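Local structure of FrpC operon protein (Neisseria meningitidis, 5EDF) at residues V102-A107 / G188-Y193; D106-S111 / E158-I163. The protein binds the RTX protein FrpC as the iron-regulated FrpD protein, with a novel fold, a putative link to adhesion and an otherwise undefined function. All coordinates share one frame; numbering follows the deposited sequence.

Contact 1 of 2, residues V102-A107 / G188-Y193; sequences VIRKDA and GFTVQY
T190 meets R104 as an antiparallel hydrogen-bonded pair, and its side chain lies beside that of R104, pointing the same way. T190 N gives a short 2.8 Å bond to R104 O, bent to 145° at the hydrogen, while R104 N returns a straighter one to T190 O. With chi1 at 62°, OG1 stands between the backbone N and the carbonyl carbon, 3.4 Å from R104 CB. The methyl CG2 turns toward D106, 3.8 Å from its O. Threonine suits this wet face: its branched carbon fits a strand, and its hydroxyl binds two waters, one bridging to V102 O and the other donating to D106 OD2.

V102, on the same face, forms the next hydrogen-bonded pair with Q192. V102 N reaches Q192 O at 3.0 Å, and V102 CB lies 3.7 Å from that same oxygen, with its methyls farther off on this partly exposed face; a beta-branched residue suits a strand.

F189 belongs to the opposite, dry face with I103 and V191. Its CD1 receives I103 CG2 at 4.0 Å, the two side chains crossing obliquely, and K105 CB at 3.9 Å. R104 O approaches the ring at its edge, near its plane. The large ring suits this buried place, where T26 and M28 of strand 26-31 and V223 of helix 205-224 touch it. The two strands are interior members of an antiparallel sheet: I103 bonds onward to I61 of strand 61-70, and V191 to S184 of strand 178-186.

Contact 2 of 2, residues D106-S111 / E158-I163; sequences DACSLS and ENPAII
L110 reaches from its loop onto the start of strand 161-167, where its two methyls divide the work. CD1 rests against the peptide joining P160 to A161, 3.7 Å from P160 O and 3.9 Å from A161 N, and also meets P160 CB. In the conformer described, CD2 comes within 4.0 Å of I162 CG2. Leucine suits the place because its forked end can serve the proline and the isoleucine at once; chi1 of -62° sets CG beside the backbone N, with the fork beyond it. A161, between these two partners in sequence, turns its CB away, toward the face where H212 of helix 205-224 packs.

The other touch is made by sulfur. C108 SG lies 3.8 Å from P160 CG and is bonded to C185 SG of strand 178-186. Proline offers an apolar ring to both the sulfur and L110, while its backbone still hydrogen-bonds to C185.

Beyond these few apolar touches the contact is loose. No hydrogen bond joins the two segments, and even the nearest CA atoms, those of L110 and P160, stand 7.4 Å apart. S109 and S111, on either side of L110 in sequence, are exposed and suit the solvent side; S111 OG bonds to T113 N within its own loop. I162 was modelled in two conformers, which suggests that its part of the packing is less firmly fixed.

The arrangement is a loop fastened by a disulfide to the face of an antiparallel sheet. Together with S111 and M114, L110 and I162 also line a small pocket that holds an azide ion, probably acquired from the crystallisation liquor.

In the fold
Contacts 1 and 2 follow one another along the chain, sharing D106 and A107, and both belong to the same large antiparallel sheet; their centres are 9 Å apart. Contact 1 is part of the sheet itself, partly buried, with paired backbones, a dry face and a watered one. Contact 2 lies at the surface, where the chain has left strand 98-105 and reaches past strands 189-193 and 178-186 to strand 161-167. Its chemistry changes accordingly: the regular hydrogen bonds of contact 1 give way to sparse apolar touches, with the C108-C185 disulfide supplying the covalent tie to the intervening strand 178-186.

Contact 1 of 2, residues V102-A107 / G188-Y193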
loop_
_atom_site.group_PDB
_atom_site.type_symbol
_atom_site.label_atom_id
_atom_site.label_comp_id
_atom_site.label_asym_id
_atom_site.label_seq_id
_atom_site.Cartn_x
_atom_site.Cartn_y
_atom_site.Cartn_z
ATOM N N VAL A 102 2.518 -5.117 -0.260
ATOM C CA VAL A 102 2.818 -6.544 -0.316
ATOM C C VAL A 102 1.644 -7.272 -0.946
ATOM O O VAL A 102 0.519 -7.222 -0.444
ATOM C CB VAL A 102 3.192 -7.092 1.050
ATOM C CG1 VAL A 102 3.437 -8.612 0.978
ATOM C CG2 VAL A 102 4.417 -6.393 1.607
ATOM N N ILE A 103 1.935 -7.992 -2.025
ATOM C CA ILE A 103 0.948 -8.700 -2.832
ATOM C C ILE A 103 1.196 -10.194 -2.724
ATOM O O ILE A 103 2.316 -10.656 -2.979
ATOM C CB ILE A 103 1.030 -8.282 -4.301
ATOM C CG1 ILE A 103 0.875 -6.783 -4.447
ATOM C CG2 ILE A 103 -0.036 -9.030 -5.141
ATOM C CD1 ILE A 103 1.217 -6.230 -5.834
ATOM N N ARG A 104 0.153 -10.946 -2.387
ATOM C CA ARG A 104 0.177 -12.417 -2.338
ATOM C C ARG A 104 -1.055 -12.941 -3.023
ATOM O O ARG A 104 -2.024 -12.219 -3.210
ATOM C CB ARG A 104 0.175 -12.949 -0.899
ATOM C CG ARG A 104 1.361 -12.508 -0.128
ATOM C CD ARG A 104 1.346 -13.108 1.275
ATOM N NE ARG A 104 1.718 -14.502 1.169
ATOM C CZ ARG A 104 2.902 -15.033 1.506
ATOM N NH1 ARG A 104 3.856 -14.319 2.076
ATOM N NH2 ARG A 104 3.099 -16.310 1.290
ATOM N N LYS A 105 -1.045 -14.223 -3.406
ATOM C CA LYS A 105 -2.248 -14.827 -3.942
ATOM C C LYS A 105 -2.813 -15.832 -2.954
ATOM O O LYS A 105 -2.334 -16.941 -2.866
ATOM C CB LYS A 105 -1.978 -15.449 -5.303
ATOM C CG LYS A 105 -3.267 -15.849 -6.049
ATOM C CD LYS A 105 -3.027 -16.540 -7.350
ATOM C CE LYS A 105 -2.541 -17.934 -7.143
ATOM N NZ LYS A 105 -3.708 -18.857 -6.972
ATOM N N ASP A 106 -3.882 -15.435 -2.293
ATOM C CA ASP A 106 -4.531 -16.233 -1.250
ATOM C C ASP A 106 -5.992 -15.897 -1.193
ATOM O O ASP A 106 -6.380 -14.795 -1.525
ATOM C CB ASP A 106 -3.931 -15.902 0.103
ATOM C CG ASP A 106 -2.549 -16.475 0.293
ATOM O OD1 ASP A 106 -2.391 -17.684 0.015
ATOM O OD2 ASP A 106 -1.633 -15.750 0.754
ATOM N N ALA A 107 -6.802 -16.846 -0.731
ATOM C CA ALA A 107 -8.188 -16.564 -0.459
ATOM C C ALA A 107 -8.267 -15.456 0.585
ATOM O O ALA A 107 -7.474 -15.415 1.516
ATOM C CB ALA A 107 -8.916 -17.854 0.020
ATOM N N GLY A 188 -8.535 -11.862 -6.197
ATOM C CA GLY A 188 -7.895 -13.123 -5.772
ATOM C C GLY A 188 -6.554 -12.944 -5.067
ATOM O O GLY A 188 -5.962 -13.921 -4.561
ATOM N N PHE A 189 -6.081 -11.708 -5.037
ATOM C CA PHE A 189 -4.832 -11.369 -4.363
ATOM C C PHE A 189 -5.115 -10.730 -3.031
ATOM O O PHE A 189 -6.166 -10.097 -2.849
ATOM C CB PHE A 189 -3.966 -10.413 -5.203
ATOM C CG PHE A 189 -3.609 -10.977 -6.540
ATOM C CD1 PHE A 189 -2.537 -11.814 -6.658
ATOM C CD2 PHE A 189 -4.392 -10.712 -7.682
ATOM C CE1 PHE A 189 -2.235 -12.414 -7.918
ATOM C CE2 PHE A 189 -4.084 -11.257 -8.927
ATOM C CZ PHE A 189 -3.016 -12.120 -9.031
ATOM N N THR A 190 -4.227 -10.900 -2.076
ATOM C CA THR A 190 -4.250 -10.077 -0.881
ATOM C C THR A 190 -3.229 -8.966 -1.048
ATOM O O THR A 190 -2.142 -9.188 -1.593
ATOM C CB THR A 190 -3.970 -10.868 0.392
ATOM O OG1 THR A 190 -2.658 -11.437 0.337
ATOM C CG2 THR A 190 -4.996 -11.991 0.584
ATOM N N VAL A 191 -3.623 -7.761 -0.635
ATOM C CA VAL A 191 -2.816 -6.566 -0.839
ATOM C C VAL A 191 -2.800 -5.833 0.490
ATOM O O VAL A 191 -3.859 -5.392 0.977
ATOM C CB VAL A 191 -3.397 -5.736 -1.975
ATOM C CG1 VAL A 191 -2.610 -4.483 -2.169
ATOM C CG2 VAL A 191 -3.424 -6.591 -3.263
ATOM N N GLN A 192 -1.635 -5.766 1.120
ATOM C CA GLN A 192 -1.502 -5.298 2.501
ATOM C C GLN A 192 -0.398 -4.274 2.543
ATOM O O GLN A 192 0.709 -4.507 2.027
ATOM C CB GLN A 192 -1.209 -6.466 3.423
ATOM C CG GLN A 192 -2.315 -7.512 3.442
ATOM C CD GLN A 192 -2.020 -8.758 4.218
ATOM O OE1 GLN A 192 -0.977 -8.901 4.828
ATOM N NE2 GLN A 192 -2.964 -9.698 4.163
ATOM N N TYR A 193 -0.647 -3.142 3.199
ATOM C CA TYR A 193 0.329 -2.066 3.178
ATOM C C TYR A 193 0.074 -1.057 4.280
ATOM O O TYR A 193 -1.030 -0.951 4.793
ATOM C CB TYR A 193 0.322 -1.399 1.805
ATOM C CG TYR A 193 -0.973 -0.780 1.337
ATOM C CD1 TYR A 193 -1.199 0.578 1.466
ATOM C CD2 TYR A 193 -1.961 -1.546 0.735
ATOM C CE1 TYR A 193 -2.386 1.154 1.026
ATOM C CE2 TYR A 193 -3.138 -0.987 0.283
ATOM C CZ TYR A 193 -3.359 0.364 0.437
ATOM O OH TYR A 193 -4.498 1.007 -0.003
HETATM O O HOH W 1 -0.580 -9.554 1.034
HETATM O O HOH W 2 -7.936 -12.412 -1.929
HETATM O O HOH W 3 -2.227 -13.399 2.233
#

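Contact 2 of 2, residues D106-S111 / E158-I163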
loop_
_atom_site.group_PDB
_atom_site.type_symbol
_atom_site.label_atom_id
_atom_site.label_comp_id
_atom_site.label_asym_id
_atom_site.label_seq_id
_atom_site.Cartn_x
_atom_site.Cartn_y
_atom_site.Cartn_z
ATOM N N ASP A 106 -3.882 -15.435 -2.293
ATOM C CA ASP A 106 -4.531 -16.233 -1.250
ATOM C C ASP A 106 -5.992 -15.897 -1.193
ATOM O O ASP A 106 -6.380 -14.795 -1.525
ATOM C CB ASP A 106 -3.931 -15.902 0.103
ATOM C CG ASP A 106 -2.549 -16.475 0.293
ATOM O OD1 ASP A 106 -2.391 -17.684 0.015
ATOM O OD2 ASP A 106 -1.633 -15.750 0.754
ATOM N N ALA A 107 -6.802 -16.846 -0.731
ATOM C CA ALA A 107 -8.188 -16.564 -0.459
ATOM C C ALA A 107 -8.267 -15.456 0.585
ATOM O O ALA A 107 -7.474 -15.415 1.516
ATOM C CB ALA A 107 -8.916 -17.854 0.020
ATOM N N CYS A 108 -9.241 -14.578 0.396
ATOM C CA CYS A 108 -9.471 -13.461 1.295
ATOM C C CYS A 108 -9.874 -13.981 2.657
ATOM O O CYS A 108 -10.609 -14.977 2.753
ATOM C CB CYS A 108 -10.564 -12.571 0.748
ATOM S SG CYS A 108 -10.601 -10.986 1.582
ATOM N N SER A 109 -9.331 -13.380 3.707
ATOM C CA SER A 109 -9.766 -13.754 5.059
ATOM C C SER A 109 -10.178 -12.532 5.877
ATOM O O SER A 109 -10.228 -12.583 7.112
ATOM C CB SER A 109 -8.709 -14.611 5.766
ATOM O OG SER A 109 -7.464 -13.963 5.875
ATOM N N LEU A 110 -10.496 -11.440 5.190
ATOM C CA LEU A 110 -11.138 -10.318 5.841
ATOM C C LEU A 110 -12.538 -10.761 6.254
ATOM O O LEU A 110 -13.267 -11.336 5.459
ATOM C CB LEU A 110 -11.216 -9.109 4.909
ATOM C CG LEU A 110 -9.851 -8.548 4.455
ATOM C CD1 LEU A 110 -10.139 -7.325 3.605
ATOM C CD2 LEU A 110 -8.916 -8.221 5.588
ATOM N N SER A 111 -12.875 -10.482 7.511
ATOM C CA SER A 111 -14.187 -10.794 8.072
ATOM C C SER A 111 -15.312 -9.996 7.428
ATOM O O SER A 111 -15.254 -8.760 7.414
ATOM C CB SER A 111 -14.167 -10.470 9.557
ATOM O OG SER A 111 -15.370 -10.916 10.151
ATOM N N GLU A 158 -16.741 -7.309 -4.080
ATOM C CA GLU A 158 -15.878 -8.312 -4.704
ATOM C C GLU A 158 -14.442 -8.215 -4.185
ATOM O O GLU A 158 -13.721 -9.226 -4.122
ATOM C CB GLU A 158 -15.880 -8.130 -6.226
ATOM C CG GLU A 158 -15.939 -9.448 -7.005
ATOM C CD GLU A 158 -17.170 -10.289 -6.659
ATOM O OE1 GLU A 158 -18.290 -9.729 -6.614
ATOM O OE2 GLU A 158 -17.019 -11.510 -6.431
ATOM N N ASN A 159 -14.076 -6.991 -3.787
ATOM C CA ASN A 159 -12.744 -6.613 -3.431
ATOM C C ASN A 159 -12.734 -5.851 -2.078
ATOM O O ASN A 159 -12.494 -4.638 -2.031
ATOM C CB ASN A 159 -12.130 -5.776 -4.566
ATOM C CG ASN A 159 -11.797 -6.599 -5.794
ATOM O OD1 ASN A 159 -11.612 -7.802 -5.719
ATOM N ND2 ASN A 159 -11.689 -5.934 -6.928
ATOM N N PRO A 160 -12.952 -6.576 -0.969
ATOM C CA PRO A 160 -13.112 -5.903 0.294
ATOM C C PRO A 160 -11.800 -5.260 0.801
ATOM O O PRO A 160 -10.696 -5.595 0.355
ATOM C CB PRO A 160 -13.538 -7.019 1.241
ATOM C CG PRO A 160 -13.006 -8.209 0.662
ATOM C CD PRO A 160 -13.185 -8.017 -0.834
ATOM N N ALA A 161 -11.916 -4.345 1.747
ATOM C CA ALA A 161 -10.764 -3.660 2.295
ATOM C C ALA A 161 -11.094 -3.171 3.679
ATOM O O ALA A 161 -12.257 -2.808 3.963
ATOM C CB ALA A 161 -10.372 -2.465 1.420
ATOM N N ILE A 162 -10.095 -3.107 4.552
ATOM C CA ILE A 162 -10.224 -2.462 5.836
ATOM C C ILE A 162 -9.054 -1.498 6.015
ATOM O O ILE A 162 -7.873 -1.905 5.956
ATOM C CB ILE A 162 -10.366 -3.458 7.021
ATOM C CG1 ILE A 162 -10.351 -2.706 8.359
ATOM C CG2 ILE A 162 -9.282 -4.505 6.972
ATOM C CD1 ILE A 162 -11.015 -3.447 9.525
ATOM N N ILE A 163 -9.375 -0.208 6.193
ATOM C CA ILE A 163 -8.418 0.858 6.365
ATOM C C ILE A 163 -8.537 1.299 7.825
ATOM O O ILE A 163 -9.621 1.613 8.308
ATOM C CB ILE A 163 -8.745 2.050 5.460
ATOM C CG1 ILE A 163 -8.775 1.654 3.989
ATOM C CG2 ILE A 163 -7.730 3.206 5.753
ATOM C CD1 ILE A 163 -9.255 2.793 3.018
#